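Local coordinates for protein serine protease inhibitor (Thermoanaerobacter tengcongensis, PDB 2PEF) that is a serpin that probably inhibits serine proteases and here adopts the latent state, at residues Asn23-Lys28 with Ser234-Ile239; Ser31-Leu36 with Ile272-Thr277; Asn190-Glu195 with Lys343-Asn348; Leu203-Glu208 with Ser223-Leu228. One frame throughout, in Å; residues are numbered along the deposited sequence. Where two conformers were deposited one is given.

Contact 1: Asn23-Lys28 with Ser234-Ile239; sequences NSIDDK and SVNEYI
Ile-25 and Ile-239 supply the apolar part of this contact, reaching toward each other tip to tip. Ile-25 CG1, which lies beside the backbone N with chi1 -59°, rests 4.0 Å from Ile-239 CD1, and Ile-25 CD1 is 4.1 Å from that same methyl. The other branch, anti to the N, slides past Asn-236, so that Ile-25 CG2 comes within 3.4 Å of Asn-236 OD1. With an alanine here both branches end at CB, and Ile-239 CD1 would probably be left facing a gap, while the amide of Asn-236 would lose the methyl that flanks it. Polar links lie beside this apolar centre. Asn-236 ND2 gives a weak, bent hydrogen bond to Asp-27 OD1 (3.2 Å, 130° at the hydrogen), although amide and carboxylate are nearly coplanar. A water also bridges loop and helix, donating to Asn-236 OD1 at 2.6 Å and to the carbonyl Asp-26 O at 3.0 Å. Each segment is also braced internally. Asp-26 OD1 takes the amide Lys-28 N in an Asx turn (2.9 Å) through its anti lone pair and accepts from Glu-29 N as well, whereas Ser-234, the N-cap, accepts from Glu-237 N. The contact thus joins the loop that follows helix 7-22 to the start of helix 235-241. Both isoleucines lean on Thr-368 of strand 362-372; Ile-239 also meets Ile-352 of strand 345-357 and Phe-21 of helix 7-22.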
loop_
_atom_site.group_PDB
_atom_site.type_symbol
_atom_site.label_atom_id
_atom_site.label_comp_id
_atom_site.label_asym_id
_atom_site.label_seq_id
_atom_site.Cartn_x
_atom_site.Cartn_y
_atom_site.Cartn_z
ATOM N N ASN A 23 -5.459 -11.270 -0.607
ATOM C CA ASN A 23 -6.123 -11.428 -1.895
ATOM C C ASN A 23 -5.350 -10.810 -3.069
ATOM O O ASN A 23 -5.829 -10.808 -4.208
ATOM C CB ASN A 23 -7.558 -10.891 -1.821
ATOM C CG ASN A 23 -8.453 -11.743 -0.937
ATOM O OD1 ASN A 23 -8.916 -11.294 0.115
ATOM N ND2 ASN A 23 -8.698 -12.985 -1.356
ATOM N N SER A 24 -4.145 -10.316 -2.786
ATOM C CA SER A 24 -3.311 -9.624 -3.776
ATOM C C SER A 24 -1.985 -10.347 -4.044
ATOM O O SER A 24 -1.056 -9.773 -4.624
ATOM C CB SER A 24 -3.032 -8.192 -3.311
ATOM O OG SER A 24 -4.234 -7.474 -3.103
ATOM N N ILE A 25 -1.916 -11.610 -3.635
ATOM C CA ILE A 25 -0.687 -12.399 -3.692
ATOM C C ILE A 25 -0.503 -13.107 -5.033
ATOM O O ILE A 25 -1.366 -13.882 -5.470
ATOM C CB ILE A 25 -0.639 -13.444 -2.535
ATOM C CG1 ILE A 25 -0.713 -12.750 -1.171
ATOM C CG2 ILE A 25 0.602 -14.338 -2.627
ATOM C CD1 ILE A 25 0.301 -11.649 -0.976
ATOM N N ASP A 26 0.634 -12.848 -5.672
ATOM C CA ASP A 26 0.997 -13.555 -6.897
ATOM C C ASP A 26 1.582 -14.925 -6.577
ATOM O O ASP A 26 2.156 -15.142 -5.505
ATOM C CB ASP A 26 1.979 -12.734 -7.738
ATOM C CG ASP A 26 2.045 -13.199 -9.186
ATOM O OD1 ASP A 26 2.634 -14.272 -9.456
ATOM O OD2 ASP A 26 1.513 -12.485 -10.060
ATOM N N ASP A 27 1.440 -15.841 -7.527
ATOM C CA ASP A 27 1.877 -17.218 -7.364
ATOM C C ASP A 27 3.389 -17.390 -7.517
ATOM O O ASP A 27 3.994 -18.255 -6.870
ATOM C CB ASP A 27 1.156 -18.100 -8.384
ATOM C CG ASP A 27 0.679 -19.400 -7.790
ATOM O OD1 ASP A 27 0.343 -19.418 -6.586
ATOM O OD2 ASP A 27 0.629 -20.404 -8.527
ATOM N N LYS A 28 3.993 -16.572 -8.375
ATOM C CA LYS A 28 5.412 -16.704 -8.697
ATOM C C LYS A 28 6.177 -15.397 -8.532
ATOM O O LYS A 28 7.359 -15.407 -8.186
ATOM C CB LYS A 28 5.592 -17.238 -10.120
ATOM N N SER A 234 3.076 -23.795 3.322
ATOM C CA SER A 234 3.441 -22.998 2.152
ATOM C C SER A 234 3.288 -21.506 2.442
ATOM O O SER A 234 2.622 -21.115 3.404
ATOM C CB SER A 234 2.571 -23.386 0.958
ATOM O OG SER A 234 1.248 -22.925 1.140
ATOM N N VAL A 235 3.912 -20.674 1.611
ATOM C CA VAL A 235 3.749 -19.221 1.709
ATOM C C VAL A 235 2.272 -18.831 1.584
ATOM O O VAL A 235 1.776 -18.021 2.370
ATOM C CB VAL A 235 4.628 -18.476 0.668
ATOM C CG1 VAL A 235 4.116 -17.059 0.387
ATOM C CG2 VAL A 235 6.063 -18.423 1.156
ATOM N N ASN A 236 1.573 -19.437 0.624
ATOM C CA ASN A 236 0.172 -19.114 0.372
ATOM C C ASN A 236 -0.768 -19.579 1.478
ATOM O O ASN A 236 -1.718 -18.880 1.819
ATOM C CB ASN A 236 -0.284 -19.655 -0.988
ATOM C CG ASN A 236 0.221 -18.814 -2.145
ATOM O OD1 ASN A 236 0.738 -17.711 -1.948
ATOM N ND2 ASN A 236 0.075 -19.328 -3.358
ATOM N N GLU A 237 -0.492 -20.751 2.044
ATOM C CA GLU A 237 -1.303 -21.252 3.145
ATOM C C GLU A 237 -1.041 -20.436 4.401
ATOM O O GLU A 237 -1.966 -20.136 5.148
ATOM C CB GLU A 237 -1.063 -22.739 3.406
ATOM C CG GLU A 237 -1.939 -23.332 4.519
ATOM C CD GLU A 237 -3.432 -23.067 4.333
ATOM O OE1 GLU A 237 -3.969 -23.352 3.240
ATOM O OE2 GLU A 237 -4.068 -22.573 5.292
ATOM N N TYR A 238 0.214 -20.063 4.635
ATOM C CA TYR A 238 0.500 -19.183 5.765
ATOM C C TYR A 238 -0.263 -17.860 5.649
ATOM O O TYR A 238 -0.852 -17.385 6.621
ATOM C CB TYR A 238 2.006 -18.928 5.933
ATOM C CG TYR A 238 2.270 -17.968 7.066
ATOM C CD1 TYR A 238 2.338 -18.415 8.385
ATOM C CD2 TYR A 238 2.395 -16.599 6.823
ATOM C CE1 TYR A 238 2.546 -17.519 9.431
ATOM C CE2 TYR A 238 2.595 -15.706 7.853
ATOM C CZ TYR A 238 2.672 -16.168 9.152
ATOM O OH TYR A 238 2.872 -15.270 10.168
ATOM N N ILE A 239 -0.241 -17.262 4.460
ATOM C CA ILE A 239 -0.924 -15.988 4.230
ATOM C C ILE A 239 -2.439 -16.142 4.390
ATOM O O ILE A 239 -3.114 -15.247 4.897
ATOM C CB ILE A 239 -0.528 -15.379 2.862
ATOM C CG1 ILE A 239 0.939 -14.931 2.903
ATOM C CG2 ILE A 239 -1.425 -14.208 2.493
ATOM C CD1 ILE A 239 1.532 -14.644 1.546
HETATM O O HOH W 1 2.830 -16.845 -3.173
#

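Contact 2: Ser31-Leu36 with Ile272-Thr277; sequences SLISPL and IKMNET
Ile-33 faces Ile-272 and Met-274 together, and a single methyl does most of the touching. In strand 32-33 the bond from its CA to CB points toward the other segment, and CB splits into two branches. Ile-33 CG2 lies anti to the carbonyl carbon and goes straight across, approaching Met-274 CE to 4.2 Å and Ile-272 CG2 to 4.5 Å, so it is shared by two partners. Ile-33 CG1 takes the place between the backbone N and the carbonyl carbon (chi1 68°) and stands farther back, 5.2 Å from Met-274 CE. At the tip, Ile-33 CD1 stays 4.7 Å from Met-274 CE. Met-274 answers with a nearly straight chain: its last two torsions are close to 180°, which carries CE from the start of helix 275-280 across to the isoleucine. Leu-20 of helix 7-22 and His-312 of strand 310-318 each touch both Ile-33 and Met-274, so the small interface forms part of a larger buried cluster. The backbones are held by other strands: Ile-33 pairs with Ile-366, Ile-272 with His-312 and Met-274 with Val-310. Ser-34, just beyond, caps helix 35-46 through its OG, which bonds to Ser-37 N. In serpin terms the contact brings the short strand before helix B against the end of the long strand that runs into sheet A. Its chemistry is methyl against methyl, with no donor, acceptor or charge in the touching groups; such apolar contact has little directional preference, and its place is set by the surrounding strands.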
loop_
_atom_site.group_PDB
_atom_site.type_symbol
_atom_site.label_atom_id
_atom_site.label_comp_id
_atom_site.label_asym_id
_atom_site.label_seq_id
_atom_site.Cartn_x
_atom_site.Cartn_y
_atom_site.Cartn_z
ATOM N N SER A 31 5.125 -10.015 -4.440
ATOM C CA SER A 31 4.012 -9.096 -4.274
ATOM C C SER A 31 4.373 -7.965 -3.318
ATOM O O SER A 31 5.227 -8.127 -2.437
ATOM C CB SER A 31 2.785 -9.853 -3.764
ATOM O OG SER A 31 2.466 -10.922 -4.638
ATOM N N LEU A 32 3.735 -6.814 -3.505
ATOM C CA LEU A 32 3.903 -5.682 -2.594
ATOM C C LEU A 32 2.708 -4.767 -2.702
ATOM O O LEU A 32 2.377 -4.301 -3.789
ATOM C CB LEU A 32 5.166 -4.888 -2.918
ATOM C CG LEU A 32 5.432 -3.640 -2.065
ATOM C CD1 LEU A 32 5.792 -3.994 -0.618
ATOM C CD2 LEU A 32 6.525 -2.805 -2.689
ATOM N N ILE A 33 2.057 -4.513 -1.574
ATOM C CA ILE A 33 0.976 -3.538 -1.556
ATOM C C ILE A 33 1.162 -2.556 -0.410
ATOM O O ILE A 33 1.819 -2.867 0.588
ATOM C CB ILE A 33 -0.438 -4.185 -1.501
ATOM C CG1 ILE A 33 -0.693 -4.873 -0.159
ATOM C CG2 ILE A 33 -0.658 -5.139 -2.692
ATOM C CD1 ILE A 33 -2.166 -4.964 0.194
ATOM N N SER A 34 0.612 -1.360 -0.588
ATOM C CA SER A 34 0.462 -0.406 0.498
ATOM C C SER A 34 -1.010 -0.272 0.836
ATOM O O SER A 34 -1.762 0.375 0.096
ATOM C CB SER A 34 1.027 0.962 0.124
ATOM O OG SER A 34 0.741 1.910 1.130
ATOM N N PRO A 35 -1.436 -0.896 1.946
ATOM C CA PRO A 35 -2.822 -0.766 2.379
ATOM C C PRO A 35 -3.192 0.691 2.642
ATOM O O PRO A 35 -4.310 1.097 2.335
ATOM C CB PRO A 35 -2.864 -1.590 3.667
ATOM C CG PRO A 35 -1.733 -2.549 3.541
ATOM C CD PRO A 35 -0.664 -1.784 2.838
ATOM N N LEU A 36 -2.252 1.466 3.183
ATOM C CA LEU A 36 -2.468 2.890 3.439
ATOM C C LEU A 36 -2.844 3.633 2.159
ATOM O O LEU A 36 -3.829 4.360 2.131
ATOM C CB LEU A 36 -1.232 3.537 4.074
ATOM C CG LEU A 36 -1.310 5.038 4.382
ATOM C CD1 LEU A 36 -2.454 5.373 5.348
ATOM C CD2 LEU A 36 0.025 5.527 4.926
ATOM N N ILE A 272 -1.049 -4.354 -9.562
ATOM C CA ILE A 272 -2.232 -5.194 -9.403
ATOM C C ILE A 272 -3.539 -4.411 -9.578
ATOM O O ILE A 272 -3.661 -3.275 -9.118
ATOM C CB ILE A 272 -2.206 -5.979 -8.054
ATOM C CG1 ILE A 272 -3.297 -7.054 -8.022
ATOM C CG2 ILE A 272 -2.281 -5.035 -6.836
ATOM C CD1 ILE A 272 -2.991 -8.213 -7.091
ATOM N N LYS A 273 -4.494 -5.032 -10.265
ATOM C CA LYS A 273 -5.852 -4.511 -10.371
ATOM C C LYS A 273 -6.643 -5.021 -9.170
ATOM O O LYS A 273 -6.682 -6.227 -8.910
ATOM C CB LYS A 273 -6.483 -4.968 -11.686
ATOM C CG LYS A 273 -7.870 -4.409 -11.967
ATOM C CD LYS A 273 -8.331 -4.814 -13.355
ATOM C CE LYS A 273 -9.832 -4.668 -13.505
ATOM N NZ LYS A 273 -10.287 -4.923 -14.900
ATOM N N MET A 274 -7.252 -4.098 -8.426
ATOM C CA MET A 274 -7.883 -4.438 -7.149
ATOM C C MET A 274 -9.399 -4.665 -7.199
ATOM O O MET A 274 -10.019 -4.926 -6.169
ATOM C CB MET A 274 -7.524 -3.386 -6.092
ATOM C CG MET A 274 -6.145 -3.600 -5.492
ATOM S SD MET A 274 -5.663 -2.297 -4.357
ATOM C CE MET A 274 -4.270 -3.089 -3.565
ATOM N N ASN A 275 -9.981 -4.585 -8.393
ATOM C CA ASN A 275 -11.428 -4.735 -8.568
ATOM C C ASN A 275 -12.026 -5.956 -7.865
ATOM O O ASN A 275 -12.924 -5.811 -7.033
ATOM C CB ASN A 275 -11.794 -4.762 -10.053
ATOM C CG ASN A 275 -11.637 -3.411 -10.718
ATOM O OD1 ASN A 275 -10.692 -2.667 -10.437
ATOM N ND2 ASN A 275 -12.562 -3.090 -11.614
ATOM N N GLU A 276 -11.512 -7.140 -8.197
ATOM C CA GLU A 276 -12.036 -8.412 -7.686
ATOM C C GLU A 276 -11.900 -8.546 -6.168
ATOM O O GLU A 276 -12.818 -9.024 -5.493
ATOM C CB GLU A 276 -11.358 -9.595 -8.384
ATOM C CG GLU A 276 -11.877 -9.879 -9.792
ATOM C CD GLU A 276 -11.297 -11.153 -10.398
ATOM O OE1 GLU A 276 -10.427 -11.788 -9.761
ATOM O OE2 GLU A 276 -11.720 -11.524 -11.514
ATOM N N THR A 277 -10.754 -8.120 -5.642
ATOM C CA THR A 277 -10.524 -8.090 -4.197
ATOM C C THR A 277 -11.558 -7.204 -3.501
ATOM O O THR A 277 -12.154 -7.600 -2.495
ATOM C CB THR A 277 -9.099 -7.586 -3.873
ATOM O OG1 THR A 277 -8.137 -8.498 -4.416
ATOM C CG2 THR A 277 -8.886 -7.465 -2.370
#

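Contact 3: Asn190-Glu195 with Lys343-Asn348; sequences NRQKVE and KTVKLN
Gln-192 and Val-345 mark the nearest approach of the two backbones, yet their CA atoms are 8.7 Å apart, too far for the strands to pair, and side chains alone bridge the space. Gln-192 sets its CG between the backbone N and the carbonyl carbon (chi1 52°) and then runs extended, which lays its aliphatic part along the valine: Gln-192 CG is 4.2 Å from Val-345 CG2. Val-194, two residues on, comes up beside the same valine, its CG2 4.7 Å from Val-345 CG2. The end of the glutamine crosses Thr-344 at about a right angle, with Gln-192 NE2 at 3.7 Å from Thr-344 OG1 in one of two conformations of Thr-344. This tentative proximity is not a bond, since each group is engaged elsewhere: NE2 with Asp-186 OD2, and OG1 with Lys-373 OXT, the carboxylate at the chain end. Thr-344 and Val-345 both face Leu-372 in a classic beta bulge. Segment 343-348 follows the reactive-centre loop and probably corresponds to the first strand of sheet C, which in latent serpins is peeled off when that loop inserts into sheet A. The contact is therefore mixed, with an apolar valine face next to polar ends that are fixed by two acidic groups outside it, and its two segments are joined by packing and not by bonds of their own.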
loop_
_atom_site.group_PDB
_atom_site.type_symbol
_atom_site.label_atom_id
_atom_site.label_comp_id
_atom_site.label_asym_id
_atom_site.label_seq_id
_atom_site.Cartn_x
_atom_site.Cartn_y
_atom_site.Cartn_z
ATOM N N ASN A 190 21.998 -20.947 -14.230
ATOM C CA ASN A 190 23.248 -20.198 -14.163
ATOM C C ASN A 190 23.504 -19.681 -12.751
ATOM O O ASN A 190 22.574 -19.280 -12.051
ATOM C CB ASN A 190 23.240 -19.035 -15.159
ATOM N N ARG A 191 24.770 -19.698 -12.340
ATOM C CA ARG A 191 25.151 -19.232 -11.012
ATOM C C ARG A 191 25.367 -17.724 -10.996
ATOM O O ARG A 191 26.051 -17.179 -11.865
ATOM C CB ARG A 191 26.412 -19.953 -10.524
ATOM N N GLN A 192 24.764 -17.057 -10.014
ATOM C CA GLN A 192 25.012 -15.633 -9.778
ATOM C C GLN A 192 24.997 -15.277 -8.294
ATOM O O GLN A 192 24.549 -16.067 -7.459
ATOM C CB GLN A 192 24.063 -14.738 -10.592
ATOM C CG GLN A 192 22.579 -15.045 -10.468
ATOM C CD GLN A 192 21.751 -14.254 -11.466
ATOM O OE1 GLN A 192 21.694 -13.025 -11.411
ATOM N NE2 GLN A 192 21.107 -14.959 -12.390
ATOM N N LYS A 193 25.497 -14.084 -7.978
ATOM C CA LYS A 193 25.702 -13.661 -6.595
ATOM C C LYS A 193 24.608 -12.729 -6.083
ATOM O O LYS A 193 24.207 -11.787 -6.769
ATOM C CB LYS A 193 27.072 -12.994 -6.443
ATOM N N VAL A 194 24.135 -13.008 -4.871
ATOM C CA VAL A 194 23.173 -12.157 -4.180
ATOM C C VAL A 194 23.758 -11.755 -2.829
ATOM O O VAL A 194 24.280 -12.596 -2.096
ATOM C CB VAL A 194 21.817 -12.876 -3.962
ATOM C CG1 VAL A 194 20.849 -11.977 -3.205
ATOM C CG2 VAL A 194 21.209 -13.316 -5.293
ATOM N N GLU A 195 23.663 -10.471 -2.502
ATOM C CA GLU A 195 24.186 -9.980 -1.239
ATOM C C GLU A 195 23.166 -10.146 -0.121
ATOM O O GLU A 195 22.006 -9.746 -0.254
ATOM C CB GLU A 195 24.636 -8.524 -1.366
ATOM C CG GLU A 195 25.999 -8.369 -2.033
ATOM C CD GLU A 195 26.546 -6.952 -1.948
ATOM O OE1 GLU A 195 25.862 -6.012 -2.408
ATOM O OE2 GLU A 195 27.671 -6.779 -1.428
ATOM N N LYS A 343 11.706 -12.249 -11.751
ATOM C CA LYS A 343 12.943 -12.437 -10.994
ATOM C C LYS A 343 13.482 -13.842 -11.245
ATOM O O LYS A 343 12.713 -14.807 -11.301
ATOM C CB LYS A 343 12.714 -12.203 -9.503
ATOM N N THR A 344 14.805 -13.947 -11.348
ATOM C CA THR A 344 15.466 -15.151 -11.861
ATOM C C THR A 344 15.914 -16.147 -10.790
ATOM O O THR A 344 16.169 -17.311 -11.089
ATOM C CB THR A 344 16.686 -14.781 -12.734
ATOM O OG1 THR A 344 17.599 -13.984 -11.969
ATOM C CG2 THR A 344 16.251 -14.001 -13.970
ATOM N N VAL A 345 16.020 -15.692 -9.544
ATOM C CA VAL A 345 16.502 -16.567 -8.467
ATOM C C VAL A 345 15.370 -16.981 -7.515
ATOM O O VAL A 345 14.918 -16.187 -6.696
ATOM C CB VAL A 345 17.680 -15.917 -7.687
ATOM C CG1 VAL A 345 18.146 -16.826 -6.558
ATOM C CG2 VAL A 345 18.839 -15.591 -8.634
ATOM N N LYS A 346 14.922 -18.229 -7.635
ATOM C CA LYS A 346 13.811 -18.735 -6.828
ATOM C C LYS A 346 14.298 -19.126 -5.438
ATOM O O LYS A 346 15.161 -19.995 -5.293
ATOM C CB LYS A 346 13.144 -19.928 -7.525
ATOM C CG LYS A 346 11.950 -20.519 -6.786
ATOM C CD LYS A 346 11.338 -21.655 -7.590
ATOM C CE LYS A 346 10.096 -22.207 -6.915
ATOM N NZ LYS A 346 9.519 -23.330 -7.699
ATOM N N LEU A 347 13.747 -18.474 -4.418
ATOM C CA LEU A 347 14.132 -18.747 -3.038
ATOM C C LEU A 347 13.471 -20.003 -2.489
ATOM O O LEU A 347 12.290 -20.259 -2.735
ATOM C CB LEU A 347 13.791 -17.560 -2.136
ATOM C CG LEU A 347 14.452 -16.202 -2.394
ATOM C CD1 LEU A 347 14.023 -15.238 -1.306
ATOM C CD2 LEU A 347 15.967 -16.305 -2.440
ATOM N N ASN A 348 14.252 -20.781 -1.748
ATOM C CA ASN A 348 13.741 -21.956 -1.052
ATOM C C ASN A 348 13.266 -21.587 0.347
ATOM O O ASN A 348 12.533 -22.344 0.993
ATOM C CB ASN A 348 14.802 -23.051 -1.011
ATOM C CG ASN A 348 15.042 -23.667 -2.373
ATOM O OD1 ASN A 348 14.099 -24.047 -3.069
ATOM N ND2 ASN A 348 16.304 -23.758 -2.768
#

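Contact 4: Leu203-Glu208 with Ser223-Leu228; sequences LYIEEE and SFVAIL
Ile-205 drives one methyl, CD1, against the run from Val-225 to Ile-227, and almost all the close packing passes through that atom. Ile-205 CD1 lies 3.7 Å from Val-225 CG1, the two side chains crossing at about a right angle, and 4.3 Å from Ile-227 CG1. Ile-205 CD1 also lies 3.9 Å from the carbonyl oxygen Ala-226 O. The nearly extended second torsion (chi2 160°) pushes CD1 away from its own strand and into this groove. Leu-250 of helix 244-252 covers both Ile-205 and Ile-227 and closes the cluster. The opposite character prevails along the rest of 203-208: the strand turns Glu-206 to solvent, and Glu-208, just beyond its end, is exposed as well. The strand axes stand 8.3 Å apart at 36°; strand 210-216 lies between them, antiparallel to each, so within this serpin sheet B the two segments are not direct neighbours. Contact between them is thus apolar, a methyl among aliphatic groups and one backbone carbonyl, with no hydrogen bond between the segments; 210-216 pairs with both, and 255-273 and 345-357 add further backbone bonds.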
loop_
_atom_site.group_PDB
_atom_site.type_symbol
_atom_site.label_atom_id
_atom_site.label_comp_id
_atom_site.label_asym_id
_atom_site.label_seq_id
_atom_site.Cartn_x
_atom_site.Cartn_y
_atom_site.Cartn_z
ATOM N N LEU A 203 14.065 -8.369 18.608
ATOM C CA LEU A 203 12.677 -8.795 18.635
ATOM C C LEU A 203 12.550 -10.022 17.758
ATOM O O LEU A 203 12.884 -9.977 16.572
ATOM C CB LEU A 203 11.751 -7.687 18.139
ATOM C CG LEU A 203 11.441 -6.538 19.098
ATOM C CD1 LEU A 203 10.508 -5.563 18.413
ATOM C CD2 LEU A 203 10.829 -7.029 20.413
ATOM N N TYR A 204 12.090 -11.115 18.363
ATOM C CA TYR A 204 11.975 -12.404 17.696
ATOM C C TYR A 204 10.515 -12.788 17.523
ATOM O O TYR A 204 9.768 -12.887 18.501
ATOM C CB TYR A 204 12.681 -13.470 18.527
ATOM C CG TYR A 204 12.735 -14.855 17.912
ATOM C CD1 TYR A 204 13.274 -15.064 16.638
ATOM C CD2 TYR A 204 12.289 -15.965 18.626
ATOM C CE1 TYR A 204 13.344 -16.346 16.087
ATOM C CE2 TYR A 204 12.354 -17.246 18.085
ATOM C CZ TYR A 204 12.882 -17.431 16.820
ATOM O OH TYR A 204 12.939 -18.710 16.307
ATOM N N ILE A 205 10.112 -13.000 16.273
ATOM C CA ILE A 205 8.761 -13.446 15.974
ATOM C C ILE A 205 8.747 -14.966 16.018
ATOM O O ILE A 205 9.590 -15.622 15.399
ATOM C CB ILE A 205 8.285 -12.925 14.595
ATOM C CG1 ILE A 205 8.072 -11.410 14.653
ATOM C CG2 ILE A 205 7.003 -13.627 14.143
ATOM C CD1 ILE A 205 8.083 -10.743 13.304
ATOM N N GLU A 206 7.810 -15.516 16.782
ATOM C CA GLU A 206 7.658 -16.957 16.886
ATOM C C GLU A 206 6.184 -17.326 16.947
ATOM O O GLU A 206 5.498 -17.082 17.953
ATOM C CB GLU A 206 8.406 -17.487 18.110
ATOM C CG GLU A 206 8.623 -18.987 18.120
ATOM C CD GLU A 206 9.151 -19.462 19.459
ATOM O OE1 GLU A 206 8.396 -19.405 20.453
ATOM O OE2 GLU A 206 10.321 -19.886 19.524
ATOM N N GLU A 207 5.698 -17.906 15.854
ATOM C CA GLU A 207 4.307 -18.328 15.773
ATOM C C GLU A 207 4.232 -19.762 15.281
ATOM O O GLU A 207 5.257 -20.388 15.017
ATOM C CB GLU A 207 3.508 -17.398 14.849
ATOM C CG GLU A 207 3.434 -15.942 15.310
ATOM C CD GLU A 207 2.695 -15.752 16.633
ATOM O OE1 GLU A 207 3.067 -14.834 17.388
ATOM O OE2 GLU A 207 1.741 -16.510 16.923
ATOM N N GLU A 208 3.020 -20.293 15.169
ATOM C CA GLU A 208 2.856 -21.602 14.567
ATOM C C GLU A 208 3.317 -21.515 13.118
ATOM O O GLU A 208 2.921 -20.607 12.381
ATOM C CB GLU A 208 1.408 -22.087 14.668
ATOM C CG GLU A 208 0.917 -22.284 16.101
ATOM C CD GLU A 208 1.780 -23.240 16.913
ATOM O OE1 GLU A 208 1.825 -24.445 16.588
ATOM O OE2 GLU A 208 2.406 -22.782 17.892
ATOM N N SER A 223 9.421 0.189 11.536
ATOM C CA SER A 223 10.249 -1.003 11.581
ATOM C C SER A 223 9.953 -1.921 10.404
ATOM O O SER A 223 8.927 -1.790 9.734
ATOM C CB SER A 223 10.054 -1.763 12.897
ATOM O OG SER A 223 10.525 -0.999 13.994
ATOM N N PHE A 224 10.880 -2.839 10.166
ATOM C CA PHE A 224 10.755 -3.830 9.120
ATOM C C PHE A 224 10.477 -5.170 9.790
ATOM O O PHE A 224 11.261 -5.632 10.623
ATOM C CB PHE A 224 12.059 -3.886 8.311
ATOM C CG PHE A 224 11.998 -4.782 7.106
ATOM C CD1 PHE A 224 11.626 -4.274 5.863
ATOM C CD2 PHE A 224 12.341 -6.129 7.202
ATOM C CE1 PHE A 224 11.577 -5.092 4.738
ATOM C CE2 PHE A 224 12.288 -6.955 6.078
ATOM C CZ PHE A 224 11.914 -6.431 4.847
ATOM N N VAL A 225 9.345 -5.771 9.431
ATOM C CA VAL A 225 8.952 -7.083 9.935
ATOM C C VAL A 225 9.272 -8.135 8.875
ATOM O O VAL A 225 8.888 -7.975 7.717
ATOM C CB VAL A 225 7.435 -7.098 10.266
ATOM C CG1 VAL A 225 6.949 -8.511 10.609
ATOM C CG2 VAL A 225 7.133 -6.127 11.400
ATOM N N ALA A 226 9.984 -9.197 9.269
ATOM C CA ALA A 226 10.287 -10.320 8.373
ATOM C C ALA A 226 9.725 -11.599 8.971
ATOM O O ALA A 226 9.964 -11.886 10.142
ATOM C CB ALA A 226 11.791 -10.453 8.157
ATOM N N ILE A 227 8.967 -12.355 8.174
ATOM C CA ILE A 227 8.309 -13.571 8.654
ATOM C C ILE A 227 8.641 -14.732 7.729
ATOM O O ILE A 227 8.416 -14.649 6.527
ATOM C CB ILE A 227 6.772 -13.395 8.737
ATOM C CG1 ILE A 227 6.411 -12.245 9.678
ATOM C CG2 ILE A 227 6.094 -14.705 9.180
ATOM C CD1 ILE A 227 4.979 -11.791 9.555
ATOM N N LEU A 228 9.184 -15.805 8.296
ATOM C CA LEU A 228 9.615 -16.949 7.510
ATOM C C LEU A 228 8.784 -18.193 7.824
ATOM O O LEU A 228 8.991 -18.831 8.855
ATOM C CB LEU A 228 11.100 -17.238 7.765
ATOM C CG LEU A 228 11.760 -18.365 6.968
ATOM C CD1 LEU A 228 12.076 -17.908 5.547
ATOM C CD2 LEU A 228 13.025 -18.816 7.683
#

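Contacts 2 and 4 are buried and apolar, whereas contacts 1 and 3 lie nearer the surface and mix methyl packing with polar groups; of the four, contact 1 alone has a weak hydrogen bond and a water bridging its segments. Contact 1 joins two of the others: Asp-26 N lies 2.9 Å from Ser-31 OG, probably a hydrogen bond into contact 2, and Tyr-238 OH packs on Ile-227 CG2 of contact 4. Contacts 3 and 4 lie farther apart, about 6 Å between nearest atoms, yet strands 345-357 and 222-229 are neighbours. Contacts 2, 3 and 4 each include a strand that is, or pairs with, strand 255-273.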